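Local coordinates for beta-glucanase (Bacteroides thetaiotaomicron, PDB 6EUG), which probably hydrolyses beta-1,3-galactosidic linkages of arabinogalactan, this chain being the family 43 glycoside hydrolase part of a longer protein, at residues A[282-287]-A[340-345]; A[34-37]-A[41-44]. One frame throughout, in Å; residues are numbered along the deposited sequence.

Contact 1 (A[282-287]-A[340-345]). With GIM (glucoimidazole), chain B.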
loop_
_atom_site.group_PDB
_atom_site.type_symbol
_atom_site.label_atom_id
_atom_site.label_comp_id
_atom_site.label_asym_id
_atom_site.label_seq_id
_atom_site.Cartn_x
_atom_site.Cartn_y
_atom_site.Cartn_z
ATOM N N THR A 282 1.240 7.823 12.734
ATOM C CA THR A 282 2.040 8.019 13.966
ATOM C C THR A 282 3.451 7.451 13.847
ATOM O O THR A 282 3.926 6.763 14.752
ATOM C CB THR A 282 1.328 7.400 15.181
ATOM O OG1 THR A 282 1.084 6.001 14.947
ATOM C CG2 THR A 282 -0.007 8.125 15.427
ATOM N N GLY A 283 4.126 7.731 12.729
ATOM C CA GLY A 283 5.489 7.239 12.525
ATOM C C GLY A 283 5.519 5.726 12.564
ATOM O O GLY A 283 4.612 5.078 12.030
ATOM N N TRP A 284 6.552 5.174 13.208
ATOM C CA TRP A 284 6.699 3.736 13.382
ATOM C C TRP A 284 5.816 3.157 14.506
ATOM O O TRP A 284 5.753 1.921 14.692
ATOM C CB TRP A 284 8.179 3.388 13.666
ATOM C CG TRP A 284 9.168 3.711 12.574
ATOM C CD1 TRP A 284 10.163 4.660 12.638
ATOM C CD2 TRP A 284 9.323 3.064 11.297
ATOM N NE1 TRP A 284 10.901 4.649 11.490
ATOM C CE2 TRP A 284 10.413 3.689 10.643
ATOM C CE3 TRP A 284 8.642 2.042 10.634
ATOM C CZ2 TRP A 284 10.835 3.324 9.344
ATOM C CZ3 TRP A 284 9.063 1.673 9.332
ATOM C CH2 TRP A 284 10.150 2.318 8.710
ATOM N N ASP A 285 5.167 4.028 15.284
ATOM C CA ASP A 285 4.393 3.583 16.433
ATOM C C ASP A 285 3.076 2.969 15.954
ATOM O O ASP A 285 2.396 3.567 15.100
ATOM C CB ASP A 285 4.100 4.727 17.378
ATOM C CG ASP A 285 5.365 5.312 17.981
ATOM O OD1 ASP A 285 6.291 4.523 18.279
ATOM O OD2 ASP A 285 5.432 6.551 18.134
ATOM N N PRO A 286 2.702 1.801 16.524
ATOM C CA PRO A 286 1.394 1.226 16.221
ATOM C C PRO A 286 0.268 2.129 16.729
ATOM O O PRO A 286 0.463 2.859 17.699
ATOM C CB PRO A 286 1.406 -0.125 16.946
ATOM C CG PRO A 286 2.778 -0.321 17.438
ATOM C CD PRO A 286 3.424 1.001 17.517
ATOM N N ASN A 287 -0.880 2.080 16.045
ATOM C CA ASN A 287 -2.064 2.866 16.412
ATOM C C ASN A 287 -3.336 2.045 16.105
ATOM O O ASN A 287 -3.227 0.893 15.730
ATOM C CB ASN A 287 -2.008 4.226 15.678
ATOM C CG ASN A 287 -1.961 4.086 14.138
ATOM O OD1 ASN A 287 -2.847 3.437 13.539
ATOM N ND2 ASN A 287 -0.946 4.701 13.489
ATOM N N TRP A 340 6.903 -3.430 13.192
ATOM C CA TRP A 340 8.127 -2.697 12.882
ATOM C C TRP A 340 9.044 -2.588 14.111
ATOM O O TRP A 340 8.559 -2.303 15.222
ATOM C CB TRP A 340 7.831 -1.279 12.377
ATOM C CG TRP A 340 7.071 -1.203 11.077
ATOM C CD1 TRP A 340 5.806 -0.769 10.925
ATOM C CD2 TRP A 340 7.550 -1.534 9.773
ATOM N NE1 TRP A 340 5.453 -0.808 9.609
ATOM C CE2 TRP A 340 6.490 -1.325 8.883
ATOM C CE3 TRP A 340 8.755 -2.075 9.288
ATOM C CZ2 TRP A 340 6.611 -1.522 7.527
ATOM C CZ3 TRP A 340 8.900 -2.267 7.938
ATOM C CH2 TRP A 340 7.812 -2.036 7.058
ATOM N N ARG A 341 10.348 -2.796 13.883
ATOM C CA ARG A 341 11.411 -2.560 14.895
ATOM C C ARG A 341 12.339 -1.476 14.357
ATOM O O ARG A 341 13.323 -1.767 13.668
ATOM C CB ARG A 341 12.192 -3.837 15.177
ATOM C CG ARG A 341 11.338 -4.864 15.871
ATOM C CD ARG A 341 12.140 -6.047 16.339
ATOM N NE ARG A 341 11.291 -6.945 17.124
ATOM C CZ ARG A 341 11.713 -7.759 18.086
ATOM N NH1 ARG A 341 13.006 -7.822 18.437
ATOM N NH2 ARG A 341 10.822 -8.513 18.711
ATOM N N PRO A 342 12.014 -0.213 14.613
ATOM C CA PRO A 342 12.765 0.892 13.943
ATOM C C PRO A 342 14.281 0.946 14.259
ATOM O O PRO A 342 15.055 1.430 13.440
ATOM C CB PRO A 342 12.052 2.157 14.430
ATOM C CG PRO A 342 11.267 1.745 15.623
ATOM C CD PRO A 342 10.947 0.286 15.487
ATOM N N LYS A 343 14.673 0.430 15.423
ATOM C CA LYS A 343 16.084 0.361 15.818
ATOM C C LYS A 343 16.880 -0.755 15.057
ATOM O O LYS A 343 18.108 -0.723 15.041
ATOM C CB LYS A 343 16.185 0.191 17.344
ATOM N N SER A 344 16.204 -1.808 14.574
ATOM C CA SER A 344 16.795 -2.760 13.580
ATOM C C SER A 344 15.705 -3.219 12.642
ATOM O O SER A 344 15.030 -4.217 12.887
ATOM C CB SER A 344 17.470 -4.014 14.193
ATOM O OG SER A 344 18.175 -4.773 13.180
ATOM N N LEU A 345 15.538 -2.496 11.548
ATOM C CA LEU A 345 14.394 -2.782 10.653
ATOM C C LEU A 345 14.357 -4.183 10.053
ATOM O O LEU A 345 13.264 -4.714 9.879
ATOM C CB LEU A 345 14.247 -1.716 9.573
ATOM C CG LEU A 345 13.576 -0.445 10.116
ATOM C CD1 LEU A 345 13.738 0.654 9.105
ATOM C CD2 LEU A 345 12.108 -0.596 10.443
HETATM C C1 GIM B . 5.216 5.343 7.593
HETATM C C2 GIM B . 4.881 4.412 6.492
HETATM N N10 GIM B . 6.446 5.584 8.079
HETATM C C3 GIM B . 6.069 3.469 6.233
HETATM C C4 GIM B . 7.388 4.298 6.226
HETATM C C5 GIM B . 7.671 4.872 7.623
HETATM C C6 GIM B . 8.898 5.781 7.662
HETATM C C7 GIM B . 4.997 6.868 9.161
HETATM C C8 GIM B . 6.329 6.515 9.065
HETATM N N1 GIM B . 4.326 6.132 8.246
HETATM O O3 GIM B . 5.929 2.816 4.962
HETATM O O2 GIM B . 3.589 3.811 6.777
HETATM O O4 GIM B . 7.397 5.367 5.246
HETATM O O6 GIM B . 8.650 6.985 6.942
HETATM O O HOH W 1 7.123 0.041 16.057
#

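Contact 2 (A[34-37]-A[41-44])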
loop_
_atom_site.group_PDB
_atom_site.type_symbol
_atom_site.label_atom_id
_atom_site.label_comp_id
_atom_site.label_asym_id
_atom_site.label_seq_id
_atom_site.Cartn_x
_atom_site.Cartn_y
_atom_site.Cartn_z
ATOM N N VAL A 34 10.385 -15.083 14.570
ATOM C CA VAL A 34 11.353 -15.030 13.457
ATOM C C VAL A 34 11.013 -16.084 12.411
ATOM O O VAL A 34 11.001 -17.285 12.733
ATOM C CB VAL A 34 12.787 -15.238 13.980
ATOM C CG1 VAL A 34 13.789 -15.246 12.831
ATOM C CG2 VAL A 34 13.165 -14.182 15.011
ATOM N N TRP A 35 10.747 -15.674 11.162
ATOM C CA TRP A 35 10.486 -16.626 10.078
ATOM C C TRP A 35 11.707 -16.714 9.168
ATOM O O TRP A 35 12.299 -15.679 8.832
ATOM C CB TRP A 35 9.272 -16.226 9.225
ATOM C CG TRP A 35 7.944 -16.120 9.964
ATOM C CD1 TRP A 35 7.702 -16.413 11.279
ATOM C CD2 TRP A 35 6.687 -15.726 9.404
ATOM N NE1 TRP A 35 6.388 -16.181 11.580
ATOM C CE2 TRP A 35 5.733 -15.775 10.446
ATOM C CE3 TRP A 35 6.272 -15.313 8.122
ATOM C CZ2 TRP A 35 4.382 -15.417 10.250
ATOM C CZ3 TRP A 35 4.923 -14.956 7.927
ATOM C CH2 TRP A 35 4.001 -15.026 8.988
ATOM N N ARG A 36 12.053 -17.940 8.760
ATOM C CA ARG A 36 13.210 -18.211 7.919
ATOM C C ARG A 36 12.836 -18.918 6.635
ATOM O O ARG A 36 11.849 -19.675 6.588
ATOM C CB ARG A 36 14.192 -19.084 8.707
ATOM C CG ARG A 36 14.957 -18.273 9.754
ATOM C CD ARG A 36 15.617 -19.184 10.768
ATOM N NE ARG A 36 16.115 -18.426 11.894
ATOM C CZ ARG A 36 17.225 -17.698 11.903
ATOM N NH1 ARG A 36 18.020 -17.617 10.830
ATOM N NH2 ARG A 36 17.555 -17.041 13.006
ATOM N N ASP A 37 13.668 -18.708 5.606
ATOM C CA ASP A 37 13.442 -19.310 4.321
ATOM C C ASP A 37 13.988 -20.757 4.296
ATOM O O ASP A 37 14.463 -21.279 5.301
ATOM C CB ASP A 37 13.971 -18.398 3.171
ATOM C CG ASP A 37 15.502 -18.238 3.159
ATOM O OD1 ASP A 37 16.189 -19.101 3.711
ATOM O OD2 ASP A 37 16.019 -17.236 2.579
ATOM N N ASN A 41 17.703 -18.611 6.231
ATOM C CA ASN A 41 17.963 -17.162 6.376
ATOM C C ASN A 41 16.671 -16.418 6.719
ATOM O O ASN A 41 15.596 -16.764 6.226
ATOM C CB ASN A 41 18.571 -16.589 5.086
ATOM C CG ASN A 41 19.949 -17.179 4.780
ATOM O OD1 ASN A 41 20.259 -17.540 3.627
ATOM N ND2 ASN A 41 20.766 -17.312 5.813
ATOM N N VAL A 42 16.770 -15.406 7.576
ATOM C CA VAL A 42 15.582 -14.618 7.966
ATOM C C VAL A 42 14.884 -14.027 6.715
ATOM O O VAL A 42 15.554 -13.505 5.812
ATOM C CB VAL A 42 15.964 -13.525 9.007
ATOM C CG1 VAL A 42 14.793 -12.576 9.275
ATOM C CG2 VAL A 42 16.386 -14.188 10.325
ATOM N N ILE A 43 13.550 -14.147 6.640
ATOM C CA ILE A 43 12.785 -13.601 5.511
ATOM C C ILE A 43 12.787 -12.080 5.618
ATOM O O ILE A 43 12.429 -11.534 6.668
ATOM C CB ILE A 43 11.324 -14.152 5.452
ATOM C CG1 ILE A 43 11.367 -15.689 5.215
ATOM C CG2 ILE A 43 10.511 -13.423 4.377
ATOM C CD1 ILE A 43 10.015 -16.400 5.236
ATOM N N ASN A 44 13.150 -11.414 4.521
ATOM C CA ASN A 44 13.301 -9.957 4.443
ATOM C C ASN A 44 12.409 -9.424 3.311
ATOM O O ASN A 44 12.856 -9.276 2.185
ATOM C CB ASN A 44 14.806 -9.638 4.234
ATOM C CG ASN A 44 15.159 -8.163 4.449
ATOM O OD1 ASN A 44 14.294 -7.317 4.709
ATOM N ND2 ASN A 44 16.468 -7.867 4.407
HETATM O O HOH W 2 16.173 -14.563 3.363
HETATM O O HOH W 3 18.296 -17.481 1.408
#

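Contact 1 (A[282-287]-A[340-345])
The backbone oxygen O of W284 accepts a 2.7 Å bond from a water whose second proton goes to O of W340, 2.9 Å away. This bridge joins two loops of a five-bladed beta-propeller, the fold of family 43 glycoside hydrolases; each loop links the second and third strands of its blade, and the two blades are successive. The rest of the contact is a worked example of one aromatic ring serving several partners at once. Set beside its own backbone N (chi1 -63°), the W284 indole sends its benzo edge at the face of W340 in an edge-to-face pair, the planes 62° apart and CZ3 of W284 lying 3.6 Å from CD2 of W340. Over one face of W284, CB of P342 lies above the five-membered ring, 3.6 Å from CD1, while CD2 of L345 makes a second CH-pi contact above the six-membered ring. The opposite face meets glucoimidazole: C6 of the ligand is 3.6 Å from W284 CZ2, so the ring forms an apolar wall of the sugar pocket, braced from behind by P342 and L345. W340 serves the same pocket indirectly, for its NE1 bonds OE1 of Q320, whose NE2 reaches the ligand. A type II' turn from T282 to D285 carries G283, whose O lies 3.4 Å from glucoimidazole C7. Within that loop OG1 of T282 donates to O of D285 from above the carbonyl plane and accepts a nearly straight 2.8 Å bond from ND2 of N287.

Contact 2 (A[34-37]-A[41-44])
D37 and N41 grip each other twice: D37 N donates to N41 O at 2.8 Å, and N41 N returns a 3.0 Å bond to D37 OD1, meeting it from above the carboxylate plane. Farther along, I43 N gives an almost straight 3.0 Å bond to W35 O. Between these links R36 and V42 face each other as a non-hydrogen-bonded antiparallel pair, the single beta bridge of a short hairpin near the start of the chain. On the side of R36 and V42, CG2 of V42 lies under one face of the R36 guanidinium, 3.8 Å from NH1, and at a like distance from CG1 of V34; the same NH1 is bonded to G40 O in the turn. The D37 carboxylate sits between its own N and carbonyl carbon (chi1 67°), which folds it back over the turn toward N41. Its OD2 takes a 2.8 Å bond from a water that also donates to V42 O. W35 and I43 turn to the other side, where both rest on W59 of strand 56-62. I43 and D37 also touch Y78 of strand 74-80, and W35 stacks edge-to-face with W352 of strand 349-357, placing the hairpin against both the first and the last blade.

Overall arrangement
Contact 1 joins two separate loops of the propeller, while contact 2 folds a single loop back on itself, and their chemistry is opposite. Contact 1 is aromatic and aliphatic packing at the sugar pocket, with one water joining the loops; contact 2, farther from the chain centre and largely exposed on one side, is built on direct backbone bonds and a carboxylate. Contact 1 bridges loops 53 residues apart in the last two blades, whereas contact 2 closes a hairpin over three residues. Their centres are 19 Å apart and they do not touch. They nonetheless share neighbours: L345 packs on R64, whose N is bonded to N44, and the strand 349-357 that follows 340-345 supplies Y350 and W352 to the hairpin.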